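Long-range contacts in LPG0439 HIT-related domain-containing protein (Legionella pneumophila subsp. pneumophila, PDB 5L0L), which is of unknown function but belongs to the HIT-like family, this piece holding the HIT-related domain of a longer, probably membrane-spanning protein: residues 45-49 with 142-148; 89-93 with 186-192. All blocks are in the same frame, centred on the assembly; numbering follows the deposited sequence. Where two conformers were deposited one is given.

Contacts 1 and 2 lie side by side, their centres about 14 Å apart, and meet through Gly-48, Tyr-49 and Ile-142 on one side and Tyr-90 and Phe-186 on the other. Tyr-49 of contact 1 gives its backbone O to Tyr-90 OH of contact 2 at 2.8 Å, a probable hydrogen bond, while Tyr-49 CB packs on Phe-186 CZ at 3.8 Å and Ile-142 CD1 on Phe-186 CE1 at 3.9 Å. Contact 1 joins two loops of the HIT-related region; contact 2 joins helices 73-92 and 176-194. The four segments alternate along the chain, so the two contacts cross in sequence while sharing one packed cluster.

Contact 1 of 2, residues 45-49 with 142-148; sequences DCRGY and IAGVPLR
Two irregular loops of the HIT-related region close on each other here: residues 45-49, which lead into strand 51-58, and the loop residues 142-148, which precede helix 176-194. An Asx turn opens the first, with Arg-47 N donating to Asp-45 OD1 at 3.3 Å; Arg-47 NH2 adds a salt bridge to Asp-45 OD2 at 2.9 Å and also hydrogen-bonds Asp-157 O. The second loop begins with a type II turn closed by Val-145 N to Ile-142 O at 2.9 Å; the positive phi of Gly-144 (89°) suits its third position. In register, CA atoms pair Arg-47 with Arg-148 (4.9 Å) and Gly-48 with Leu-147 (5.1 Å), and Gly-48 N donates to Leu-147 O at 2.8 Å. Tyr-49, chi1 m, sends its ring between Leu-147 CD1 and Ile-142 CD1, CH-pi contacts on opposite faces at 3.8 and 4.1 Å from the Tyr-49 centroid. Tyr-49 OH donates to Val-145 O (2.6 Å) and accepts from Ile-142 N (3.1 Å). Water 1 lies 2.8 Å from each of Cys-46 O, Pro-146 O and Arg-148 NH1, while Arg-148 NH2 forms a salt bridge with Glu-178. The buried phenol thus has its polar end paired with backbone at both ends of the turn, while its ring faces lie against Leu-147 and Ile-142.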
ATOM      1  N   ASP A  45      -9.202  -6.251  14.736  1.00 16.46           N
ATOM      2  CA  ASP A  45      -9.715  -4.943  14.416  1.00 15.62           C
ATOM      3  C   ASP A  45     -10.700  -5.056  13.250  1.00 14.68           C
ATOM      4  O   ASP A  45     -10.300  -5.337  12.126  1.00 14.30           O
ATOM      5  CB  ASP A  45      -8.553  -4.008  14.049  1.00 15.65           C
ATOM      6  CG  ASP A  45      -8.985  -2.548  13.935  1.00 15.54           C
ATOM      7  OD1 ASP A  45     -10.121  -2.181  14.344  1.00 15.35           O
ATOM      8  OD2 ASP A  45      -8.157  -1.750  13.442  1.00 15.64           O
ATOM      9  N   CYS A  46     -11.981  -4.804  13.545  1.00 14.16           N
ATOM     10  CA  CYS A  46     -13.048  -4.865  12.551  1.00 13.66           C
ATOM     11  C   CYS A  46     -13.271  -3.575  11.819  1.00 13.24           C
ATOM     12  O   CYS A  46     -14.011  -3.558  10.828  1.00 13.11           O
ATOM     13  CB  CYS A  46     -14.377  -5.296  13.198  1.00 13.87           C
ATOM     14  SG  CYS A  46     -15.098  -4.156  14.385  1.00 14.20           S
ATOM     15  N   ARG A  47     -12.632  -2.482  12.259  1.00 13.07           N
ATOM     16  CA  ARG A  47     -12.856  -1.189  11.606  1.00 12.89           C
ATOM     17  C   ARG A  47     -12.485  -1.242  10.117  1.00 12.62           C
ATOM     18  O   ARG A  47     -11.440  -1.806   9.738  1.00 12.49           O
ATOM     19  CB  ARG A  47     -12.050  -0.079  12.255  1.00 13.15           C
ATOM     20  CG  ARG A  47     -12.395   0.148  13.731  1.00 13.42           C
ATOM     21  CD  ARG A  47     -11.508   1.196  14.354  1.00 13.81           C
ATOM     22  NE  ARG A  47     -10.108   0.796  14.224  1.00 13.93           N
ATOM     23  CZ  ARG A  47      -9.080   1.613  14.010  1.00 14.23           C
ATOM     24  NH1 ARG A  47      -9.232   2.929  13.959  1.00 14.51           N
ATOM     25  NH2 ARG A  47      -7.881   1.103  13.881  1.00 14.36           N
ATOM     26  N   GLY A  48     -13.335  -0.643   9.293  1.00 12.55           N
ATOM     27  CA  GLY A  48     -13.134  -0.593   7.858  1.00 12.61           C
ATOM     28  C   GLY A  48     -13.166  -1.958   7.155  1.00 12.49           C
ATOM     29  O   GLY A  48     -12.721  -2.065   6.015  1.00 12.59           O
ATOM     30  N   TYR A  49     -13.701  -2.970   7.826  1.00 12.39           N
ATOM     31  CA  TYR A  49     -13.632  -4.357   7.369  1.00 12.35           C
ATOM     32  C   TYR A  49     -12.192  -4.736   6.986  1.00 12.28           C
ATOM     33  O   TYR A  49     -11.963  -5.308   5.932  1.00 12.35           O
ATOM     34  CB  TYR A  49     -14.606  -4.601   6.187  1.00 12.57           C
ATOM     35  CG  TYR A  49     -16.034  -4.101   6.326  1.00 12.78           C
ATOM     36  CD1 TYR A  49     -16.682  -4.021   7.569  1.00 12.74           C
ATOM     37  CD2 TYR A  49     -16.747  -3.715   5.213  1.00 13.15           C
ATOM     38  CE1 TYR A  49     -17.986  -3.566   7.665  1.00 12.99           C
ATOM     39  CE2 TYR A  49     -18.072  -3.310   5.289  1.00 13.46           C
ATOM     40  CZ  TYR A  49     -18.690  -3.223   6.506  1.00 13.36           C
ATOM     41  OH  TYR A  49     -19.963  -2.771   6.594  1.00 13.71           O
ATOM     42  N   ILE A 142     -22.271  -3.896   4.817  1.00 15.45           N
ATOM     43  CA  ILE A 142     -22.695  -5.289   4.949  1.00 15.47           C
ATOM     44  C   ILE A 142     -23.739  -5.286   6.062  1.00 15.58           C
ATOM     45  O   ILE A 142     -23.474  -4.753   7.141  1.00 15.30           O
ATOM     46  CB  ILE A 142     -21.498  -6.160   5.297  1.00 15.14           C
ATOM     47  CG1 ILE A 142     -20.501  -6.154   4.127  1.00 15.06           C
ATOM     48  CG2 ILE A 142     -21.933  -7.555   5.649  1.00 15.26           C
ATOM     49  CD1 ILE A 142     -19.169  -6.800   4.441  1.00 14.84           C
ATOM     50  N   ALA A 143     -24.941  -5.815   5.776  1.00 15.90           N
ATOM     51  CA  ALA A 143     -26.053  -5.750   6.733  1.00 16.09           C
ATOM     52  C   ALA A 143     -25.665  -6.270   8.118  1.00 15.87           C
ATOM     53  O   ALA A 143     -25.094  -7.359   8.268  1.00 15.80           O
ATOM     54  CB  ALA A 143     -27.307  -6.466   6.201  1.00 16.63           C
ATOM     55  N   GLY A 144     -25.915  -5.437   9.126  1.00 15.83           N
ATOM     56  CA  GLY A 144     -25.637  -5.759  10.535  1.00 15.74           C
ATOM     57  C   GLY A 144     -24.222  -5.372  10.961  1.00 15.45           C
ATOM     58  O   GLY A 144     -23.857  -5.550  12.131  1.00 15.41           O
ATOM     59  N   VAL A 145     -23.407  -4.836  10.043  1.00 15.18           N
ATOM     60  CA  VAL A 145     -21.997  -4.567  10.383  1.00 14.96           C
ATOM     61  C   VAL A 145     -21.652  -3.124   9.971  1.00 14.85           C
ATOM     62  O   VAL A 145     -21.366  -2.861   8.811  1.00 14.62           O
ATOM     63  CB  VAL A 145     -21.031  -5.551   9.691  1.00 14.84           C
ATOM     64  CG1 VAL A 145     -19.628  -5.407  10.291  1.00 14.71           C
ATOM     65  CG2 VAL A 145     -21.513  -7.005   9.734  1.00 15.05           C
ATOM     66  N   PRO A 146     -21.642  -2.190  10.929  1.00 14.99           N
ATOM     67  CA  PRO A 146     -21.236  -0.819  10.601  1.00 15.00           C
ATOM     68  C   PRO A 146     -19.774  -0.832  10.147  1.00 14.64           C
ATOM     69  O   PRO A 146     -18.977  -1.613  10.666  1.00 14.44           O
ATOM     70  CB  PRO A 146     -21.340  -0.062  11.938  1.00 15.30           C
ATOM     71  CG  PRO A 146     -22.032  -0.979  12.855  1.00 15.52           C
ATOM     72  CD  PRO A 146     -21.990  -2.361  12.346  1.00 15.32           C
ATOM     73  N   LEU A 147     -19.459   0.011   9.188  1.00 14.58           N
ATOM     74  CA  LEU A 147     -18.107   0.093   8.680  1.00 14.41           C
ATOM     75  C   LEU A 147     -17.095   0.428   9.777  1.00 14.48           C
ATOM     76  O   LEU A 147     -16.065  -0.230   9.892  1.00 14.33           O
ATOM     77  CB  LEU A 147     -18.035   1.138   7.558  1.00 14.41           C
ATOM     78  CG  LEU A 147     -16.646   1.278   6.883  1.00 14.24           C
ATOM     79  CD1 LEU A 147     -16.307   0.013   6.104  1.00 14.16           C
ATOM     80  CD2 LEU A 147     -16.619   2.520   5.985  1.00 14.37           C
ATOM     81  N   ARG A 148     -17.427   1.437  10.588  1.00 14.77           N
ATOM     82  CA  ARG A 148     -16.547   1.981  11.610  1.00 15.07           C
ATOM     83  C   ARG A 148     -15.300   2.615  10.990  1.00 14.89           C
ATOM     84  O   ARG A 148     -15.189   2.733   9.762  1.00 14.75           O
ATOM     85  CB  ARG A 148     -16.189   0.917  12.670  1.00 15.42           C
ATOM     86  CG  ARG A 148     -17.422   0.298  13.324  1.00 15.85           C
ATOM     87  CD  ARG A 148     -16.981  -0.978  14.007  1.00 16.13           C
ATOM     88  NE  ARG A 148     -18.037  -1.556  14.783  1.00 16.53           N
ATOM     89  CZ  ARG A 148     -18.724  -2.664  14.502  1.00 16.46           C
ATOM     90  NH1 ARG A 148     -18.521  -3.403  13.419  1.00 16.26           N
ATOM     91  NH2 ARG A 148     -19.680  -3.003  15.346  1.00 16.76           N
TER
HETATM   92  O   HOH W   1     -16.729  -3.102  11.232  1.00 13.50           O

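Contact 2 of 2, residues 89-93 with 186-192; sequences VYEKL and FKLKLAE
Phe-186 drives the edge of its ring at the face of Tyr-90, a T-shaped pair with centroids 5.3 Å apart and planes at 75°, set by Phe-186 chi1 at -92°, between wells, and Tyr-90 chi1 m. The segments belong to helices 73-92 and 176-194; the closest CA pair is Val-89 with Lys-189, 5.9 Å. Val-89, chi1 t, points CG1 at Phe-186 CD2 (3.8 Å) and CG2 at Leu-190 CB (4.1 Å), while Leu-93 CD1 reaches Phe-186 CE1 at 4.0 Å. The Lys-189 stem packs on Val-89 (CB to CG1, 4.0 Å) and Leu-93. Lys-92 NZ donates to Lys-189 O at 2.7 Å and makes a long salt bridge to Glu-192 OE1 at 3.9 Å; Lys-189 NZ bridges the same Glu-192 OE1 at 3.6 Å. Leu-190 and Phe-186 also pack on Ile-26 of strand 25-31, and Tyr-90 OH hydrogen-bonds Tyr-49 O. In this helix-helix packing over the sheet, apolar contact extends along a lysine stem to a network where two lysines share one carboxylate.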
ATOM      1  N   VAL A  89     -13.242  -6.103  -4.431  1.00 16.99           N
ATOM      2  CA  VAL A  89     -14.255  -6.464  -3.455  1.00 16.97           C
ATOM      3  C   VAL A  89     -14.717  -5.208  -2.684  1.00 16.77           C
ATOM      4  O   VAL A  89     -15.911  -4.981  -2.531  1.00 16.68           O
ATOM      5  CB  VAL A  89     -13.769  -7.558  -2.505  1.00 16.99           C
ATOM      6  CG1 VAL A  89     -14.765  -7.760  -1.395  1.00 17.12           C
ATOM      7  CG2 VAL A  89     -13.512  -8.840  -3.280  1.00 17.26           C
ATOM      8  N   TYR A  90     -13.770  -4.365  -2.232  1.00 16.36           N
ATOM      9  CA  TYR A  90     -14.136  -3.121  -1.571  1.00 16.47           C
ATOM     10  C   TYR A  90     -14.958  -2.215  -2.496  1.00 17.67           C
ATOM     11  O   TYR A  90     -15.972  -1.630  -2.089  1.00 17.73           O
ATOM     12  CB  TYR A  90     -12.888  -2.392  -1.033  1.00 15.68           C
ATOM     13  CG  TYR A  90     -12.315  -3.102   0.151  1.00 15.03           C
ATOM     14  CD1 TYR A  90     -12.797  -2.843   1.436  1.00 14.84           C
ATOM     15  CD2 TYR A  90     -11.371  -4.094  -0.012  1.00 14.61           C
ATOM     16  CE1 TYR A  90     -12.294  -3.503   2.530  1.00 14.52           C
ATOM     17  CE2 TYR A  90     -10.878  -4.789   1.064  1.00 14.34           C
ATOM     18  CZ  TYR A  90     -11.330  -4.498   2.336  1.00 14.32           C
ATOM     19  OH  TYR A  90     -10.827  -5.196   3.407  1.00 14.04           O
ATOM     20  N   GLU A  91     -14.531  -2.127  -3.755  1.00 19.19           N
ATOM     21  CA  GLU A  91     -15.241  -1.323  -4.765  1.00 21.02           C
ATOM     22  C   GLU A  91     -16.692  -1.806  -4.921  1.00 20.86           C
ATOM     23  O   GLU A  91     -17.613  -0.987  -4.915  1.00 21.04           O
ATOM     24  CB  GLU A  91     -14.507  -1.384  -6.124  1.00 23.58           C
ATOM     25  CG  GLU A  91     -15.016  -0.406  -7.175  1.00 26.72           C
ATOM     26  CD  GLU A  91     -14.485   1.018  -7.002  1.00 29.97           C
ATOM     27  OE1 GLU A  91     -15.250   1.948  -7.399  1.00 34.53           O
ATOM     28  OE2 GLU A  91     -13.309   1.219  -6.530  1.00 32.13           O
ATOM     29  N   LYS A  92     -16.896  -3.116  -5.020  0.50 20.23           N
ATOM     30  CA  LYS A  92     -18.249  -3.689  -5.157  0.50 20.31           C
ATOM     31  C   LYS A  92     -19.141  -3.544  -3.921  0.50 20.09           C
ATOM     32  O   LYS A  92     -20.350  -3.754  -3.991  0.50 20.25           O
ATOM     33  CB  LYS A  92     -18.150  -5.169  -5.447  0.50 20.25           C
ATOM     34  CG  LYS A  92     -17.772  -5.508  -6.859  0.50 20.45           C
ATOM     35  CD  LYS A  92     -17.400  -6.965  -6.892  0.50 20.46           C
ATOM     36  CE  LYS A  92     -18.630  -7.846  -6.857  0.50 20.71           C
ATOM     37  NZ  LYS A  92     -18.217  -9.244  -6.915  0.50 20.60           N
ATOM     38  N   LEU A  93     -18.525  -3.301  -2.777  1.00 19.54           N
ATOM     39  CA  LEU A  93     -19.232  -2.926  -1.546  1.00 19.38           C
ATOM     40  C   LEU A  93     -19.560  -1.438  -1.437  1.00 19.20           C
ATOM     41  O   LEU A  93     -20.307  -1.050  -0.542  1.00 19.46           O
ATOM     42  CB  LEU A  93     -18.452  -3.381  -0.313  1.00 19.16           C
ATOM     43  CG  LEU A  93     -18.333  -4.878  -0.112  1.00 19.26           C
ATOM     44  CD1 LEU A  93     -17.263  -5.186   0.912  1.00 19.21           C
ATOM     45  CD2 LEU A  93     -19.702  -5.472   0.294  1.00 19.76           C
ATOM     46  N   PHE A 186     -17.661 -11.131   2.124  1.00 14.53           N
ATOM     47  CA  PHE A 186     -16.366 -11.051   1.425  1.00 14.39           C
ATOM     48  C   PHE A 186     -16.169 -12.266   0.513  1.00 14.49           C
ATOM     49  O   PHE A 186     -15.768 -12.113  -0.643  1.00 14.45           O
ATOM     50  CB  PHE A 186     -15.197 -10.890   2.379  1.00 14.25           C
ATOM     51  CG  PHE A 186     -14.828  -9.446   2.639  1.00 14.23           C
ATOM     52  CD1 PHE A 186     -15.650  -8.641   3.401  1.00 14.23           C
ATOM     53  CD2 PHE A 186     -13.671  -8.893   2.110  1.00 14.42           C
ATOM     54  CE1 PHE A 186     -15.338  -7.303   3.640  1.00 14.43           C
ATOM     55  CE2 PHE A 186     -13.339  -7.553   2.360  1.00 14.71           C
ATOM     56  CZ  PHE A 186     -14.172  -6.763   3.130  1.00 14.71           C
ATOM     57  N   LYS A 187     -16.484 -13.456   1.028  1.00 14.71           N
ATOM     58  CA  LYS A 187     -16.361 -14.679   0.210  1.00 15.12           C
ATOM     59  C   LYS A 187     -17.251 -14.632  -1.037  1.00 15.33           C
ATOM     60  O   LYS A 187     -16.800 -14.922  -2.135  1.00 15.39           O
ATOM     61  CB  LYS A 187     -16.689 -15.924   1.029  1.00 15.58           C
ATOM     62  CG  LYS A 187     -15.649 -16.274   2.058  1.00 15.83           C
ATOM     63  CD  LYS A 187     -16.099 -17.424   2.916  1.00 16.47           C
ATOM     64  CE  LYS A 187     -15.120 -17.724   4.043  1.00 16.86           C
ATOM     65  NZ  LYS A 187     -15.605 -18.820   4.923  1.00 17.67           N
ATOM     66  N   LEU A 188     -18.499 -14.233  -0.858  1.00 15.50           N
ATOM     67  CA  LEU A 188     -19.430 -14.147  -1.963  1.00 16.04           C
ATOM     68  C   LEU A 188     -19.003 -13.119  -3.004  1.00 16.27           C
ATOM     69  O   LEU A 188     -19.009 -13.416  -4.207  1.00 16.32           O
ATOM     70  CB  LEU A 188     -20.855 -13.884  -1.479  1.00 16.29           C
ATOM     71  CG  LEU A 188     -21.907 -13.802  -2.593  1.00 16.92           C
ATOM     72  CD1 LEU A 188     -21.949 -15.083  -3.402  1.00 17.38           C
ATOM     73  CD2 LEU A 188     -23.277 -13.492  -2.000  1.00 17.37           C
ATOM     74  N   LYS A 189     -18.624 -11.916  -2.561  1.00 16.40           N
ATOM     75  CA  LYS A 189     -18.236 -10.884  -3.509  1.00 17.15           C
ATOM     76  C   LYS A 189     -16.966 -11.308  -4.267  1.00 16.82           C
ATOM     77  O   LYS A 189     -16.855 -11.066  -5.458  1.00 16.89           O
ATOM     78  CB  LYS A 189     -18.047  -9.519  -2.829  1.00 17.92           C
ATOM     79  CG  LYS A 189     -19.329  -8.889  -2.290  1.00 19.16           C
ATOM     80  CD  LYS A 189     -20.381  -8.706  -3.339  1.00 21.02           C
ATOM     81  CE  LYS A 189     -21.609  -7.915  -2.888  1.00 22.55           C
ATOM     82  NZ  LYS A 189     -22.630  -8.157  -3.956  1.00 24.09           N
ATOM     83  N   LEU A 190     -16.041 -11.959  -3.586  1.00 16.53           N
ATOM     84  CA  LEU A 190     -14.837 -12.449  -4.246  1.00 16.73           C
ATOM     85  C   LEU A 190     -15.163 -13.544  -5.252  1.00 17.15           C
ATOM     86  O   LEU A 190     -14.673 -13.520  -6.398  1.00 17.33           O
ATOM     87  CB  LEU A 190     -13.831 -12.940  -3.212  1.00 16.62           C
ATOM     88  CG  LEU A 190     -12.519 -13.519  -3.761  1.00 16.85           C
ATOM     89  CD1 LEU A 190     -11.792 -12.539  -4.647  1.00 17.04           C
ATOM     90  CD2 LEU A 190     -11.668 -13.997  -2.600  1.00 17.01           C
ATOM     91  N   ALA A 191     -16.017 -14.484  -4.835  1.00 17.43           N
ATOM     92  CA  ALA A 191     -16.395 -15.595  -5.720  1.00 18.12           C
ATOM     93  C   ALA A 191     -17.118 -15.050  -6.949  1.00 18.69           C
ATOM     94  O   ALA A 191     -16.848 -15.513  -8.072  1.00 19.17           O
ATOM     95  CB  ALA A 191     -17.232 -16.631  -4.993  1.00 18.38           C
ATOM     96  N   GLU A 192     -17.990 -14.058  -6.760  1.00 19.01           N
ATOM     97  CA  GLU A 192     -18.664 -13.418  -7.904  1.00 19.99           C
ATOM     98  C   GLU A 192     -17.661 -12.752  -8.835  1.00 20.16           C
ATOM     99  O   GLU A 192     -17.744 -12.859 -10.071  1.00 20.53           O
ATOM    100  CB  GLU A 192     -19.694 -12.399  -7.442  1.00 20.48           C
ATOM    101  CG  GLU A 192     -20.939 -13.054  -6.864  1.00 21.13           C
ATOM    102  CD  GLU A 192     -21.868 -12.122  -6.121  1.00 21.80           C
ATOM    103  OE1 GLU A 192     -21.512 -10.979  -5.810  1.00 22.48           O
ATOM    104  OE2 GLU A 192     -22.993 -12.550  -5.804  1.00 22.71           O
TER